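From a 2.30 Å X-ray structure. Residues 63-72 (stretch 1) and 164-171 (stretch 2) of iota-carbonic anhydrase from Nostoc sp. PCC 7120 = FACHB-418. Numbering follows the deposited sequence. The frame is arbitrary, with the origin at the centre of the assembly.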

ATOM      1  N   ILE A  63     -22.188 -12.748  -1.244  1.00 63.44           N
ATOM      2  CA  ILE A  63     -21.008 -12.767  -2.159  1.00 63.53           C
ATOM      3  C   ILE A  63     -20.757 -11.358  -2.707  1.00 67.00           C
ATOM      4  O   ILE A  63     -19.576 -10.945  -2.797  1.00 63.42           O
ATOM      5  CB  ILE A  63     -21.222 -13.793  -3.281  1.00 58.71           C
ATOM      6  CG1 ILE A  63     -21.032 -15.212  -2.742  1.00 58.10           C
ATOM      7  CG2 ILE A  63     -20.320 -13.491  -4.470  1.00 56.57           C
ATOM      8  CD1 ILE A  63     -21.531 -16.290  -3.660  1.00 64.09           C
ATOM      9  N   ASP A  64     -21.829 -10.647  -3.056  1.00 68.09           N
ATOM     10  CA  ASP A  64     -21.750  -9.260  -3.581  1.00 66.98           C
ATOM     11  C   ASP A  64     -21.193  -8.350  -2.484  1.00 65.86           C
ATOM     12  O   ASP A  64     -20.439  -7.434  -2.827  1.00 64.57           O
ATOM     13  CB  ASP A  64     -23.102  -8.785  -4.118  1.00 68.17           C
ATOM     14  CG  ASP A  64     -23.430  -9.344  -5.492  1.00 71.24           C
ATOM     15  OD1 ASP A  64     -22.514  -9.895  -6.129  1.00 76.57           O
ATOM     16  OD2 ASP A  64     -24.598  -9.235  -5.907  1.00 81.92           O
ATOM     17  N   ASP A  65     -21.544  -8.609  -1.220  1.00 66.22           N
ATOM     18  CA  ASP A  65     -21.165  -7.778  -0.046  1.00 66.99           C
ATOM     19  C   ASP A  65     -19.740  -8.071   0.442  1.00 63.63           C
ATOM     20  O   ASP A  65     -18.997  -7.113   0.628  1.00 64.92           O
ATOM     21  CB  ASP A  65     -22.068  -8.058   1.149  1.00 70.21           C
ATOM     22  CG  ASP A  65     -23.082  -6.968   1.397  1.00 79.24           C
ATOM     23  OD1 ASP A  65     -23.609  -6.434   0.400  1.00 70.10           O
ATOM     24  OD2 ASP A  65     -23.315  -6.661   2.583  1.00 95.93           O
ATOM     25  N   ALA A  66     -19.418  -9.337   0.718  1.00 57.42           N
ATOM     26  CA  ALA A  66     -18.248  -9.752   1.526  1.00 63.11           C
ATOM     27  C   ALA A  66     -17.042 -10.058   0.625  1.00 59.25           C
ATOM     28  O   ALA A  66     -15.913  -9.953   1.126  1.00 59.66           O
ATOM     29  CB  ALA A  66     -18.598 -10.934   2.396  1.00 55.81           C
ATOM     30  N   TYR A  67     -17.274 -10.418  -0.642  1.00 54.44           N
ATOM     31  CA  TYR A  67     -16.215 -10.746  -1.632  1.00 49.94           C
ATOM     32  C   TYR A  67     -16.000  -9.555  -2.569  1.00 52.29           C
ATOM     33  O   TYR A  67     -16.737  -8.558  -2.467  1.00 56.20           O
ATOM     34  CB  TYR A  67     -16.554 -12.042  -2.363  1.00 51.42           C
ATOM     35  CG  TYR A  67     -16.383 -13.284  -1.523  1.00 53.87           C
ATOM     36  CD1 TYR A  67     -17.361 -13.691  -0.629  1.00 54.65           C
ATOM     37  CD2 TYR A  67     -15.230 -14.045  -1.606  1.00 49.75           C
ATOM     38  CE1 TYR A  67     -17.198 -14.821   0.154  1.00 52.77           C
ATOM     39  CE2 TYR A  67     -15.058 -15.182  -0.838  1.00 51.93           C
ATOM     40  CZ  TYR A  67     -16.046 -15.576   0.045  1.00 52.50           C
ATOM     41  OH  TYR A  67     -15.873 -16.702   0.798  1.00 54.21           O
ATOM     42  N   GLY A  68     -14.993  -9.643  -3.440  1.00 54.17           N
ATOM     43  CA  GLY A  68     -14.535  -8.513  -4.273  1.00 55.91           C
ATOM     44  C   GLY A  68     -14.474  -8.853  -5.751  1.00 58.12           C
ATOM     45  O   GLY A  68     -13.585  -8.312  -6.435  1.00 56.68           O
ATOM     46  N   TYR A  69     -15.418  -9.664  -6.243  1.00 55.93           N
ATOM     47  CA  TYR A  69     -15.527 -10.064  -7.670  1.00 54.37           C
ATOM     48  C   TYR A  69     -15.698  -8.827  -8.557  1.00 55.23           C
ATOM     49  O   TYR A  69     -15.355  -8.916  -9.747  1.00 56.16           O
ATOM     50  CB  TYR A  69     -16.646 -11.089  -7.848  1.00 50.01           C
ATOM     51  CG  TYR A  69     -16.258 -12.449  -7.321  1.00 55.95           C
ATOM     52  CD1 TYR A  69     -15.340 -13.228  -8.007  1.00 50.02           C
ATOM     53  CD2 TYR A  69     -16.773 -12.945  -6.130  1.00 50.88           C
ATOM     54  CE1 TYR A  69     -14.963 -14.473  -7.537  1.00 54.56           C
ATOM     55  CE2 TYR A  69     -16.408 -14.196  -5.653  1.00 50.48           C
ATOM     56  CZ  TYR A  69     -15.494 -14.960  -6.357  1.00 54.34           C
ATOM     57  OH  TYR A  69     -15.081 -16.185  -5.908  1.00 53.56           O
ATOM     58  N   GLN A  70     -16.161  -7.711  -7.984  1.00 54.49           N
ATOM     59  CA  GLN A  70     -16.315  -6.412  -8.693  1.00 56.36           C
ATOM     60  C   GLN A  70     -14.956  -5.903  -9.194  1.00 61.43           C
ATOM     61  O   GLN A  70     -14.957  -5.178 -10.188  1.00 67.11           O
ATOM     62  CB  GLN A  70     -16.959  -5.360  -7.787  1.00 61.48           C
ATOM     63  CG  GLN A  70     -18.406  -5.674  -7.423  1.00 69.74           C
ATOM     64  CD  GLN A  70     -18.535  -6.501  -6.163  1.00 71.80           C
ATOM     65  OE1 GLN A  70     -17.574  -7.114  -5.689  1.00 65.12           O
ATOM     66  NE2 GLN A  70     -19.739  -6.526  -5.612  1.00 69.91           N
ATOM     67  N   PHE A  71     -13.842  -6.253  -8.545  1.00 60.23           N
ATOM     68  CA  PHE A  71     -12.488  -5.739  -8.898  1.00 59.91           C
ATOM     69  C   PHE A  71     -11.867  -6.564 -10.024  1.00 57.69           C
ATOM     70  O   PHE A  71     -10.853  -6.120 -10.583  1.00 63.06           O
ATOM     71  CB  PHE A  71     -11.541  -5.775  -7.698  1.00 56.11           C
ATOM     72  CG  PHE A  71     -12.038  -5.033  -6.488  1.00 60.57           C
ATOM     73  CD1 PHE A  71     -12.477  -3.726  -6.588  1.00 65.63           C
ATOM     74  CD2 PHE A  71     -12.046  -5.634  -5.247  1.00 59.29           C
ATOM     75  CE1 PHE A  71     -12.938  -3.047  -5.476  1.00 69.21           C
ATOM     76  CE2 PHE A  71     -12.505  -4.952  -4.137  1.00 61.43           C
ATOM     77  CZ  PHE A  71     -12.952  -3.662  -4.251  1.00 65.11           C
ATOM     78  N   GLY A  72     -12.444  -7.729 -10.320  1.00 55.08           N
ATOM     79  CA  GLY A  72     -11.850  -8.770 -11.182  1.00 52.24           C
ATOM     80  C   GLY A  72     -11.851 -10.114 -10.459  1.00 52.88           C
ATOM     81  O   GLY A  72     -12.619 -10.326  -9.520  1.00 60.03           O
ATOM     82  N   LYS A 164     -15.166  -0.380   3.234  1.00 58.10           N
ATOM     83  CA  LYS A 164     -15.654  -1.733   3.629  1.00 56.12           C
ATOM     84  C   LYS A 164     -14.618  -2.782   3.200  1.00 57.06           C
ATOM     85  O   LYS A 164     -14.034  -2.653   2.097  1.00 58.61           O
ATOM     86  CB  LYS A 164     -17.041  -2.010   3.029  1.00 61.98           C
ATOM     87  N   LEU A 165     -14.390  -3.786   4.048  1.00 53.65           N
ATOM     88  CA  LEU A 165     -13.419  -4.886   3.802  1.00 56.31           C
ATOM     89  C   LEU A 165     -14.039  -5.927   2.862  1.00 56.77           C
ATOM     90  O   LEU A 165     -15.106  -6.470   3.197  1.00 56.97           O
ATOM     91  CB  LEU A 165     -13.041  -5.507   5.149  1.00 51.54           C
ATOM     92  CG  LEU A 165     -11.853  -4.862   5.844  1.00 54.86           C
ATOM     93  CD1 LEU A 165     -12.175  -3.423   6.232  1.00 61.64           C
ATOM     94  CD2 LEU A 165     -11.443  -5.676   7.059  1.00 58.89           C
ATOM     95  N   ARG A 166     -13.371  -6.206   1.746  1.00 58.74           N
ATOM     96  CA  ARG A 166     -13.798  -7.203   0.735  1.00 52.59           C
ATOM     97  C   ARG A 166     -12.738  -8.298   0.633  1.00 59.05           C
ATOM     98  O   ARG A 166     -11.527  -7.958   0.553  1.00 59.74           O
ATOM     99  CB  ARG A 166     -14.001  -6.532  -0.623  1.00 57.44           C
ATOM    100  CG  ARG A 166     -14.624  -5.148  -0.526  1.00 66.86           C
ATOM    101  CD  ARG A 166     -16.106  -5.201  -0.230  1.00 64.44           C
ATOM    102  NE  ARG A 166     -16.833  -5.621  -1.418  1.00 76.87           N
ATOM    103  CZ  ARG A 166     -17.219  -4.808  -2.392  1.00 75.99           C
ATOM    104  NH1 ARG A 166     -16.956  -3.515  -2.314  1.00 73.50           N
ATOM    105  NH2 ARG A 166     -17.856  -5.292  -3.442  1.00 74.08           N
ATOM    106  N   ILE A 167     -13.182  -9.558   0.618  1.00 56.65           N
ATOM    107  CA  ILE A 167     -12.325 -10.753   0.386  1.00 51.99           C
ATOM    108  C   ILE A 167     -11.885 -10.772  -1.082  1.00 53.78           C
ATOM    109  O   ILE A 167     -12.750 -10.851  -1.979  1.00 50.38           O
ATOM    110  CB  ILE A 167     -13.074 -12.039   0.780  1.00 59.08           C
ATOM    111  CG1 ILE A 167     -13.407 -12.056   2.277  1.00 51.92           C
ATOM    112  CG2 ILE A 167     -12.300 -13.268   0.350  1.00 49.89           C
ATOM    113  CD1 ILE A 167     -14.541 -12.992   2.637  1.00 57.06           C
ATOM    114  N   ILE A 168     -10.573 -10.703  -1.301  1.00 51.81           N
ATOM    115  CA  ILE A 168      -9.920 -10.837  -2.634  1.00 51.67           C
ATOM    116  C   ILE A 168      -9.106 -12.133  -2.659  1.00 49.26           C
ATOM    117  O   ILE A 168      -8.696 -12.551  -3.763  1.00 53.39           O
ATOM    118  CB  ILE A 168      -9.048  -9.601  -2.921  1.00 53.92           C
ATOM    119  CG1 ILE A 168      -7.961  -9.411  -1.856  1.00 52.62           C
ATOM    120  CG2 ILE A 168      -9.933  -8.371  -3.065  1.00 50.81           C
ATOM    121  CD1 ILE A 168      -6.884  -8.409  -2.231  1.00 53.36           C
ATOM    122  N   THR A 169      -8.883 -12.745  -1.492  1.00 47.73           N
ATOM    123  CA  THR A 169      -8.158 -14.034  -1.346  1.00 49.75           C
ATOM    124  C   THR A 169      -8.826 -14.874  -0.251  1.00 51.04           C
ATOM    125  O   THR A 169      -9.056 -14.344   0.840  1.00 50.46           O
ATOM    126  CB  THR A 169      -6.669 -13.837  -1.034  1.00 49.71           C
ATOM    127  OG1 THR A 169      -6.078 -12.927  -1.963  1.00 49.81           O
ATOM    128  CG2 THR A 169      -5.907 -15.142  -1.084  1.00 47.36           C
ATOM    129  N   HIS A 170      -9.080 -16.149  -0.547  1.00 52.01           N
ATOM    130  CA  HIS A 170      -9.761 -17.129   0.329  1.00 55.34           C
ATOM    131  C   HIS A 170      -9.254 -18.530  -0.022  1.00 56.60           C
ATOM    132  O   HIS A 170      -9.738 -19.111  -0.995  1.00 58.27           O
ATOM    133  CB  HIS A 170     -11.279 -17.005   0.156  1.00 54.88           C
ATOM    134  CG  HIS A 170     -12.071 -17.732   1.188  1.00 57.54           C
ATOM    135  ND1 HIS A 170     -11.519 -18.717   1.982  1.00 57.10           N
ATOM    136  CD2 HIS A 170     -13.370 -17.638   1.543  1.00 55.01           C
ATOM    137  CE1 HIS A 170     -12.441 -19.196   2.788  1.00 54.03           C
ATOM    138  NE2 HIS A 170     -13.587 -18.559   2.534  1.00 56.69           N
ATOM    139  N   HIS A 171      -8.278 -19.029   0.728  1.00 55.35           N
ATOM    140  CA  HIS A 171      -7.729 -20.397   0.586  1.00 54.64           C
ATOM    141  C   HIS A 171      -8.116 -21.185   1.839  1.00 57.63           C
ATOM    142  O   HIS A 171      -7.661 -20.806   2.930  1.00 54.27           O
ATOM    143  CB  HIS A 171      -6.219 -20.322   0.342  1.00 52.44           C
ATOM    144  CG  HIS A 171      -5.571 -21.608  -0.046  1.00 50.24           C
ATOM    145  ND1 HIS A 171      -4.519 -21.653  -0.936  1.00 53.95           N
ATOM    146  CD2 HIS A 171      -5.785 -22.881   0.353  1.00 53.88           C
ATOM    147  CE1 HIS A 171      -4.110 -22.901  -1.066  1.00 53.59           C
ATOM    148  NE2 HIS A 171      -4.878 -23.676  -0.290  1.00 53.95           N
TER

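The end of a helix and the loop after it (stretch 1) pack against stretch 2, in which the chain turns a corner at Ile168 between two short strands, burying 494 Å² in total, both sides summed. Stretch 1 enters as the last turn of the helix. Ile63 is too far from stretch 2 to touch it, but its carbonyl accepts the backbone hydrogen bond from Tyr67 (Tyr67 N to Ile63 O, 3.2 Å) that closes this turn. Asp64 and Asp65 direct their CA-to-CB bonds away from stretch 2, so it is their carbonyl oxygens that approach the long side chain of Arg166. Asp64 O lies 3.4 Å from Arg166 NH2, while Asp65 O, 3.3 Å from Arg166 NE, is too poorly angled for a hydrogen bond. The Asp64 carbonyl is also tied within its own stretch, accepting a hydrogen bond from the Gln70 side chain (Gln70 NE2 to Asp64 O, 3.0 Å).

At Ala66 the backbones meet. Its methyl group points away, and its carbonyl takes an almost perfectly linear hydrogen bond from the strand, Ile167 N to Ala66 O, 2.8 Å at 178°. The CA of Arg166 adds a CA-H...O contact to the same oxygen (Arg166 CA to Ala66 O, 3.5 Å).

Tyr67 is the first residue to leave helical angles, and the extended backbone it adopts lets it form a single beta bridge with Ile167, their CA atoms 4.4 Å apart. A second CA-H...O contact, Tyr67 CA to Ile167 O at 3.5 Å, lies within this bridge. The Tyr67 carbonyl accepts a hydrogen bond from the guanidinium (Arg166 NE to Tyr67 O, 3.1 Å, 150°), lying near the guanidinium plane, so a charged side chain from the strand satisfies a backbone oxygen just past the helix. Although the CA-to-CB bond of Tyr67 points away overall, its ring comes back along stretch 2. Ile167 covers one face: its CD1 sits 4.0 Å from the Tyr67 ring centroid, only 13° off the normal, in a CH-pi contact, and Ile167 CG2 packs 3.6 Å from Tyr67 CE2. His170 lies at the edge of the same ring.

Gly68 continues close to the strand, its N 2.9 Å from Ile167 O. A CB here would point toward stretch 2, tight against Ile168 CG2 and crowded by Phe71 CD2 of its own stretch; glycine leaves that space free.

The chain then folds into a 3-10 segment, in which Phe71 N bonds Gly68 O (3.0 Å). Tyr69 makes no contact across the interface, but Gln70 points toward it and brings its OE1 to 2.9 Å from Arg166 NH2. Phe71 also points toward stretch 2, its ring edge meeting the aliphatic base of the arginine (Phe71 CE2 to Arg166 CB, 4.1 Å) and its CD2 packing against Ile168 CG2 at 4.1 Å. Arg166 thus serves both polar and apolar neighbours. Beyond Phe71, Gly72 is already out of reach of stretch 2.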